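Local coordinates for citryl-CoA lyase (Hydrogenobacter thermophilus, PDB 6HXP) that cleaves citryl-CoA to acetyl-CoA and oxaloacetate, as a lyase of the citrate synthase family that binds coenzyme A, at the interface of chains A and B and the interface of chains A and C. Coordinates in Å, arbitrary orientation; residue numbers count along the deposited sequence, not the author numbering. Chains: chain A/B/C, Citryl-CoA lyase.

Contacts 1 and 2 lie side by side on one stretch of chain A, the centres of their C-alpha atoms about 10 Å apart. They share A:Val242, the first residue of strand 242-244: both its methyls meet chain B, while CG1 also packs against chain C, whose strand pairs with its own. The residues of chain A before helix 238-241 rest on chain B in contact 1, and the strand after it pairs with the start of chain C in contact 2. The C-terminal segment thus touches two neighbouring subunits, and as each interface is two-fold symmetric, both contacts recur in the deposited tetramer.

Contact 1: the interface of chains A and B. Residues chain A 234-236, 242; chain B 66-67, 72.
A small, mainly apolar patch of a two-fold symmetric subunit interface is formed where A:Leu236, in the C-terminal segment of chain A, lies over B:Ala67 and between B:Ile66 and B:Ile72; it probably helps hold that segment against a second subunit of the deposited tetramer. A backbone bond ties the two segments together: the amide N of A:Leu236 donates to the carbonyl O of B:Ala67 at 3.0 Å, meeting a lone pair in the carbonyl plane and bending to 158° at the hydrogen. CG of A:Leu236 stands anti to its own carbonyl carbon, chi1 -51°, which turns the isobutyl group toward chain B. There its branches part: methyl CD2 meets the tip methyl CD1 of B:Ile72 at 3.8 Å, whereas CD1 reaches the branch methyl CG2 of B:Ile66 at 4.0 Å. Below the fork, CB rests on CA of B:Ala67 at 3.8 Å, and the small methyl of that alanine, against the backbone and CB of A:Leu236, probably allows this close approach. B:Ile72 extends its chain, chi2 176°, and its CD1 also lies 3.8 Å from the carbonyl O of A:Lys234. Beyond the leucine, B:Ile66 turns CG2 toward both methyls of A:Val242. The meeting of B:Ile66 CG2 with A:Val242 CG2 is tight at 3.4 Å. A:Arg235 adds little: its backbone passes by, and its side chain is poorly ordered. On chain A the patch runs from the loop before helix 238-241 to the start of strand 242-244; on chain B it joins the loop residues 66 and 67 to the first turn of helix 69-79.

Contact 2: the interface of chains A and C. Residues chain A 241-245; chain C 3, 5-8.
C:Arg3 reaches alongside the strand of chain A, its chain extended from CG to NE, and donates a hydrogen bond through NH1 to the carbonyl O of A:Val242 at 2.8 Å. That oxygen lies nearly in the guanidinium plane, but the donor stands 46° above the carbonyl plane and misses the lone pairs. An alanine here would probably leave this carbonyl without its charged donor and open a gap beside the strand. Strands 242-244 of A and 5-7 of C pair in parallel, making a small intersubunit sheet: A:Glu243 N donates to C:Trp5 O at 3.1 Å, and its carbonyl O accepts from C:Thr7 N at 3.0 Å. The side chains of A:Glu243 and C:Lys6 lie alongside, pointing the same way. CG of the glutamate is anti to its backbone N, chi1 180°, and carboxylate OE1 rests 3.4 Å from the methylene CD of C:Lys6. The lysine bends at chi3 and chi4, its NZ not in contact with OE1. On the opposite face, the side chains of A:Val242 and C:Thr7 meet at an angle through CG1 and CG2. C:Thr7 O takes the N-H of A:Thr245 at 2.9 Å, again from above its plane; OG1 of A:Thr245 lies over the side of this carbonyl, 3.2 Å from C:Thr7 O, at most a weak bond. The ring of A:Tyr244 packs CE1 against CA of C:Gly8, and a water lies 2.8 Å from C:Gly8 O and a longer 3.2 Å from A:Tyr244 OH.

Contact 1: the interface of chains A and B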
ATOM      1  N   LYS A 234       1.492 -18.863   1.129  1.00 29.91           N
ATOM      2  CA  LYS A 234       1.132 -18.216   2.402  1.00 29.10           C
ATOM      3  C   LYS A 234      -0.379 -18.081   2.518  1.00 31.06           C
ATOM      4  O   LYS A 234      -0.996 -17.078   2.132  1.00 31.09           O
ATOM      5  CB  LYS A 234       1.805 -16.854   2.561  1.00 29.20           C
ATOM      6  CG  LYS A 234       3.320 -16.983   2.616  1.00 29.47           C
ATOM      7  CD  LYS A 234       3.816 -17.890   3.772  1.00 32.53           C
ATOM      8  CE  LYS A 234       5.322 -17.922   3.983  1.00 33.14           C
ATOM      9  NZ  LYS A 234       5.987 -18.754   2.957  1.00 32.33           N
ATOM     10  N   ARG A 235      -0.970 -19.150   2.988  1.00 31.33           N
ATOM     11  CA  ARG A 235      -2.410 -19.246   3.181  1.00 32.55           C
ATOM     12  C   ARG A 235      -2.626 -20.128   4.380  1.00 37.46           C
ATOM     13  O   ARG A 235      -1.791 -21.006   4.668  1.00 38.30           O
ATOM     14  CB  ARG A 235      -3.105 -19.812   1.942  1.00 35.86           C
ATOM     15  CG  ARG A 235      -2.723 -21.243   1.586  1.00 50.23           C
ATOM     16  CD  ARG A 235      -3.544 -21.717   0.395  1.00 66.14           C
ATOM     17  NE  ARG A 235      -3.302 -23.137   0.122  1.00 77.95           N
ATOM     18  CZ  ARG A 235      -2.337 -23.605  -0.668  1.00 87.31           C
ATOM     19  NH1 ARG A 235      -2.187 -24.912  -0.838  1.00 82.79           N
ATOM     20  NH2 ARG A 235      -1.521 -22.770  -1.299  1.00 52.44           N
ATOM     21  N   LEU A 236      -3.655 -19.857   5.144  1.00 33.21           N
ATOM     22  CA  LEU A 236      -3.947 -20.670   6.322  1.00 34.42           C
ATOM     23  C   LEU A 236      -4.707 -21.920   5.909  1.00 39.32           C
ATOM     24  O   LEU A 236      -5.217 -22.009   4.801  1.00 38.58           O
ATOM     25  CB  LEU A 236      -4.805 -19.902   7.335  1.00 34.43           C
ATOM     26  CG  LEU A 236      -4.339 -18.504   7.745  1.00 35.90           C
ATOM     27  CD1 LEU A 236      -5.318 -17.914   8.740  1.00 37.27           C
ATOM     28  CD2 LEU A 236      -2.923 -18.516   8.302  1.00 39.28           C
ATOM     29  N   VAL A 242      -7.708 -21.948  12.144  1.00 45.80           N
ATOM     30  CA  VAL A 242      -8.745 -20.968  12.417  1.00 42.28           C
ATOM     31  C   VAL A 242      -9.791 -21.426  13.406  1.00 45.74           C
ATOM     32  O   VAL A 242     -10.221 -22.564  13.341  1.00 45.31           O
ATOM     33  CB  VAL A 242      -9.390 -20.587  11.053  1.00 43.10           C
ATOM     34  CG1 VAL A 242     -10.565 -19.626  11.230  1.00 40.74           C
ATOM     35  CG2 VAL A 242      -8.337 -20.013  10.099  1.00 42.39           C
TER
ATOM     36  N   ILE B  66     -10.574 -16.065   6.321  1.00 23.34           N
ATOM     37  CA  ILE B  66      -9.327 -15.535   6.817  1.00 22.85           C
ATOM     38  C   ILE B  66      -8.111 -16.194   6.201  1.00 24.58           C
ATOM     39  O   ILE B  66      -7.019 -15.612   6.311  1.00 26.20           O
ATOM     40  CB  ILE B  66      -9.361 -15.587   8.363  1.00 26.36           C
ATOM     41  CG1 ILE B  66      -8.382 -14.662   9.011  1.00 28.59           C
ATOM     42  CG2 ILE B  66      -9.204 -17.013   8.873  1.00 29.08           C
ATOM     43  CD1 ILE B  66      -8.697 -14.494  10.529  1.00 32.05           C
ATOM     44  N   ALA B  67      -8.240 -17.305   5.480  1.00 24.76           N
ATOM     45  CA  ALA B  67      -7.092 -18.006   4.979  1.00 26.07           C
ATOM     46  C   ALA B  67      -6.306 -17.407   3.823  1.00 26.71           C
ATOM     47  O   ALA B  67      -5.121 -17.670   3.785  1.00 27.82           O
ATOM     48  CB  ALA B  67      -7.466 -19.415   4.610  1.00 28.24           C
ATOM     49  N   ILE B  72      -4.755 -12.336   5.329  1.00 19.83           N
ATOM     50  CA  ILE B  72      -3.625 -12.388   6.244  1.00 19.27           C
ATOM     51  C   ILE B  72      -2.918 -11.023   6.228  1.00 20.71           C
ATOM     52  O   ILE B  72      -2.601 -10.474   7.286  1.00 20.90           O
ATOM     53  CB  ILE B  72      -2.635 -13.495   5.837  1.00 21.65           C
ATOM     54  CG1 ILE B  72      -3.310 -14.877   5.965  1.00 22.76           C
ATOM     55  CG2 ILE B  72      -1.336 -13.394   6.673  1.00 22.37           C
ATOM     56  CD1 ILE B  72      -2.382 -16.004   5.482  1.00 28.65           C
TER

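Contact 2: the interface of chains A and C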
ATOM      1  N   ASP A 241      -5.910 -24.065  11.564  1.00 43.73           N
ATOM      2  CA  ASP A 241      -5.421 -22.776  12.076  1.00 42.59           C
ATOM      3  C   ASP A 241      -6.440 -21.777  12.532  1.00 42.29           C
ATOM      4  O   ASP A 241      -6.049 -20.770  13.131  1.00 44.05           O
ATOM      5  CB  ASP A 241      -4.628 -22.074  10.961  1.00 43.48           C
ATOM      6  CG  ASP A 241      -3.494 -22.926  10.430  1.00 53.97           C
ATOM      7  OD1 ASP A 241      -2.931 -23.730  11.225  1.00 51.86           O
ATOM      8  OD2 ASP A 241      -3.199 -22.832   9.213  1.00 46.83           O
ATOM      9  N   VAL A 242      -7.708 -21.948  12.144  1.00 45.80           N
ATOM     10  CA  VAL A 242      -8.745 -20.968  12.417  1.00 42.28           C
ATOM     11  C   VAL A 242      -9.791 -21.426  13.406  1.00 45.74           C
ATOM     12  O   VAL A 242     -10.221 -22.564  13.341  1.00 45.31           O
ATOM     13  CB  VAL A 242      -9.390 -20.587  11.053  1.00 43.10           C
ATOM     14  CG1 VAL A 242     -10.565 -19.626  11.230  1.00 40.74           C
ATOM     15  CG2 VAL A 242      -8.337 -20.013  10.099  1.00 42.39           C
ATOM     16  N   GLU A 243     -10.208 -20.538  14.311  1.00 39.84           N
ATOM     17  CA  GLU A 243     -11.334 -20.771  15.195  1.00 40.69           C
ATOM     18  C   GLU A 243     -12.494 -19.889  14.689  1.00 39.53           C
ATOM     19  O   GLU A 243     -12.374 -18.659  14.667  1.00 38.56           O
ATOM     20  CB  GLU A 243     -10.997 -20.409  16.646  1.00 44.14           C
ATOM     21  CG  GLU A 243     -12.167 -20.646  17.585  1.00 51.12           C
ATOM     22  CD  GLU A 243     -12.007 -20.184  19.017  1.00 71.95           C
ATOM     23  OE1 GLU A 243     -10.901 -19.733  19.392  1.00 68.68           O
ATOM     24  OE2 GLU A 243     -13.001 -20.287  19.771  1.00 72.24           O
ATOM     25  N   TYR A 244     -13.595 -20.510  14.287  1.00 37.69           N
ATOM     26  CA  TYR A 244     -14.792 -19.792  13.866  1.00 33.47           C
ATOM     27  C   TYR A 244     -15.670 -19.509  15.094  1.00 39.03           C
ATOM     28  O   TYR A 244     -15.966 -20.411  15.882  1.00 39.01           O
ATOM     29  CB  TYR A 244     -15.552 -20.575  12.816  1.00 34.29           C
ATOM     30  CG  TYR A 244     -16.780 -19.854  12.338  1.00 32.07           C
ATOM     31  CD1 TYR A 244     -16.679 -18.769  11.474  1.00 31.00           C
ATOM     32  CD2 TYR A 244     -18.046 -20.294  12.681  1.00 31.49           C
ATOM     33  CE1 TYR A 244     -17.803 -18.081  11.050  1.00 29.89           C
ATOM     34  CE2 TYR A 244     -19.184 -19.625  12.250  1.00 31.71           C
ATOM     35  CZ  TYR A 244     -19.059 -18.543  11.397  1.00 32.43           C
ATOM     36  OH  TYR A 244     -20.195 -17.932  10.935  1.00 29.73           O
ATOM     37  N   THR A 245     -16.057 -18.249  15.266  1.00 38.07           N
ATOM     38  CA  THR A 245     -16.800 -17.743  16.410  1.00 38.36           C
ATOM     39  C   THR A 245     -18.146 -17.142  16.012  1.00 39.35           C
ATOM     40  O   THR A 245     -18.791 -16.508  16.849  1.00 41.08           O
ATOM     41  CB  THR A 245     -15.913 -16.636  17.053  1.00 40.98           C
ATOM     42  OG1 THR A 245     -15.723 -15.593  16.094  1.00 42.22           O
ATOM     43  CG2 THR A 245     -14.542 -17.155  17.475  1.00 43.63           C
TER
ATOM     44  N   ARG C   3      -5.565 -20.921  18.877  1.00 64.62           N
ATOM     45  CA  ARG C   3      -5.604 -20.455  17.491  1.00 61.47           C
ATOM     46  C   ARG C   3      -5.660 -18.928  17.471  1.00 60.79           C
ATOM     47  O   ARG C   3      -6.586 -18.337  18.027  1.00 61.20           O
ATOM     48  CB  ARG C   3      -6.801 -21.074  16.742  1.00 60.98           C
ATOM     49  CG  ARG C   3      -6.704 -22.602  16.688  1.00 69.57           C
ATOM     50  CD  ARG C   3      -7.785 -23.242  15.838  1.00 75.10           C
ATOM     51  NE  ARG C   3      -7.705 -24.705  15.876  1.00 78.68           N
ATOM     52  CZ  ARG C   3      -8.357 -25.519  15.051  1.00 86.79           C
ATOM     53  NH1 ARG C   3      -9.137 -25.024  14.097  1.00 56.22           N
ATOM     54  NH2 ARG C   3      -8.228 -26.836  15.168  1.00 79.53           N
ATOM     55  N   TRP C   5      -5.830 -17.061  14.709  1.00 42.67           N
ATOM     56  CA  TRP C   5      -6.637 -16.604  13.585  1.00 39.92           C
ATOM     57  C   TRP C   5      -8.069 -16.961  13.868  1.00 44.67           C
ATOM     58  O   TRP C   5      -8.464 -18.102  13.676  1.00 47.49           O
ATOM     59  CB  TRP C   5      -6.100 -17.200  12.274  1.00 38.87           C
ATOM     60  CG  TRP C   5      -4.673 -16.839  12.006  1.00 40.81           C
ATOM     61  CD1 TRP C   5      -3.567 -17.561  12.337  1.00 45.41           C
ATOM     62  CD2 TRP C   5      -4.195 -15.621  11.412  1.00 39.79           C
ATOM     63  NE1 TRP C   5      -2.424 -16.874  11.972  1.00 45.58           N
ATOM     64  CE2 TRP C   5      -2.788 -15.700  11.360  1.00 45.38           C
ATOM     65  CE3 TRP C   5      -4.827 -14.513  10.842  1.00 39.40           C
ATOM     66  CZ2 TRP C   5      -2.003 -14.658  10.849  1.00 43.85           C
ATOM     67  CZ3 TRP C   5      -4.049 -13.476  10.355  1.00 40.08           C
ATOM     68  CH2 TRP C   5      -2.672 -13.597  10.271  1.00 41.94           C
ATOM     69  N   LYS C   6      -8.797 -16.029  14.473  1.00 38.37           N
ATOM     70  CA  LYS C   6     -10.193 -16.216  14.854  1.00 37.06           C
ATOM     71  C   LYS C   6     -11.044 -15.305  14.028  1.00 35.27           C
ATOM     72  O   LYS C   6     -10.652 -14.173  13.699  1.00 34.74           O
ATOM     73  CB  LYS C   6     -10.405 -15.861  16.328  1.00 39.54           C
ATOM     74  CG  LYS C   6      -9.477 -16.570  17.283  1.00 56.38           C
ATOM     75  CD  LYS C   6     -10.028 -16.525  18.706  1.00 63.35           C
ATOM     76  CE  LYS C   6     -10.124 -15.137  19.311  1.00 74.15           C
ATOM     77  NZ  LYS C   6      -8.788 -14.488  19.481  1.00 84.13           N
ATOM     78  N   THR C   7     -12.256 -15.770  13.705  1.00 32.62           N
ATOM     79  CA  THR C   7     -13.161 -14.950  12.941  1.00 30.47           C
ATOM     80  C   THR C   7     -14.592 -15.441  13.058  1.00 29.44           C
ATOM     81  O   THR C   7     -14.813 -16.647  13.218  1.00 30.49           O
ATOM     82  CB  THR C   7     -12.770 -14.936  11.436  1.00 32.74           C
ATOM     83  OG1 THR C   7     -13.621 -14.067  10.718  1.00 29.51           O
ATOM     84  CG2 THR C   7     -12.828 -16.321  10.795  1.00 37.08           C
ATOM     85  N   GLY C   8     -15.541 -14.528  12.992  1.00 26.12           N
ATOM     86  CA  GLY C   8     -16.959 -14.841  12.955  1.00 26.02           C
ATOM     87  C   GLY C   8     -17.579 -14.430  11.640  1.00 25.74           C
ATOM     88  O   GLY C   8     -18.804 -14.379  11.512  1.00 25.83           O
TER
HETATM   89  O   HOH W   1     -21.471 -15.055  11.631  1.00 28.38           O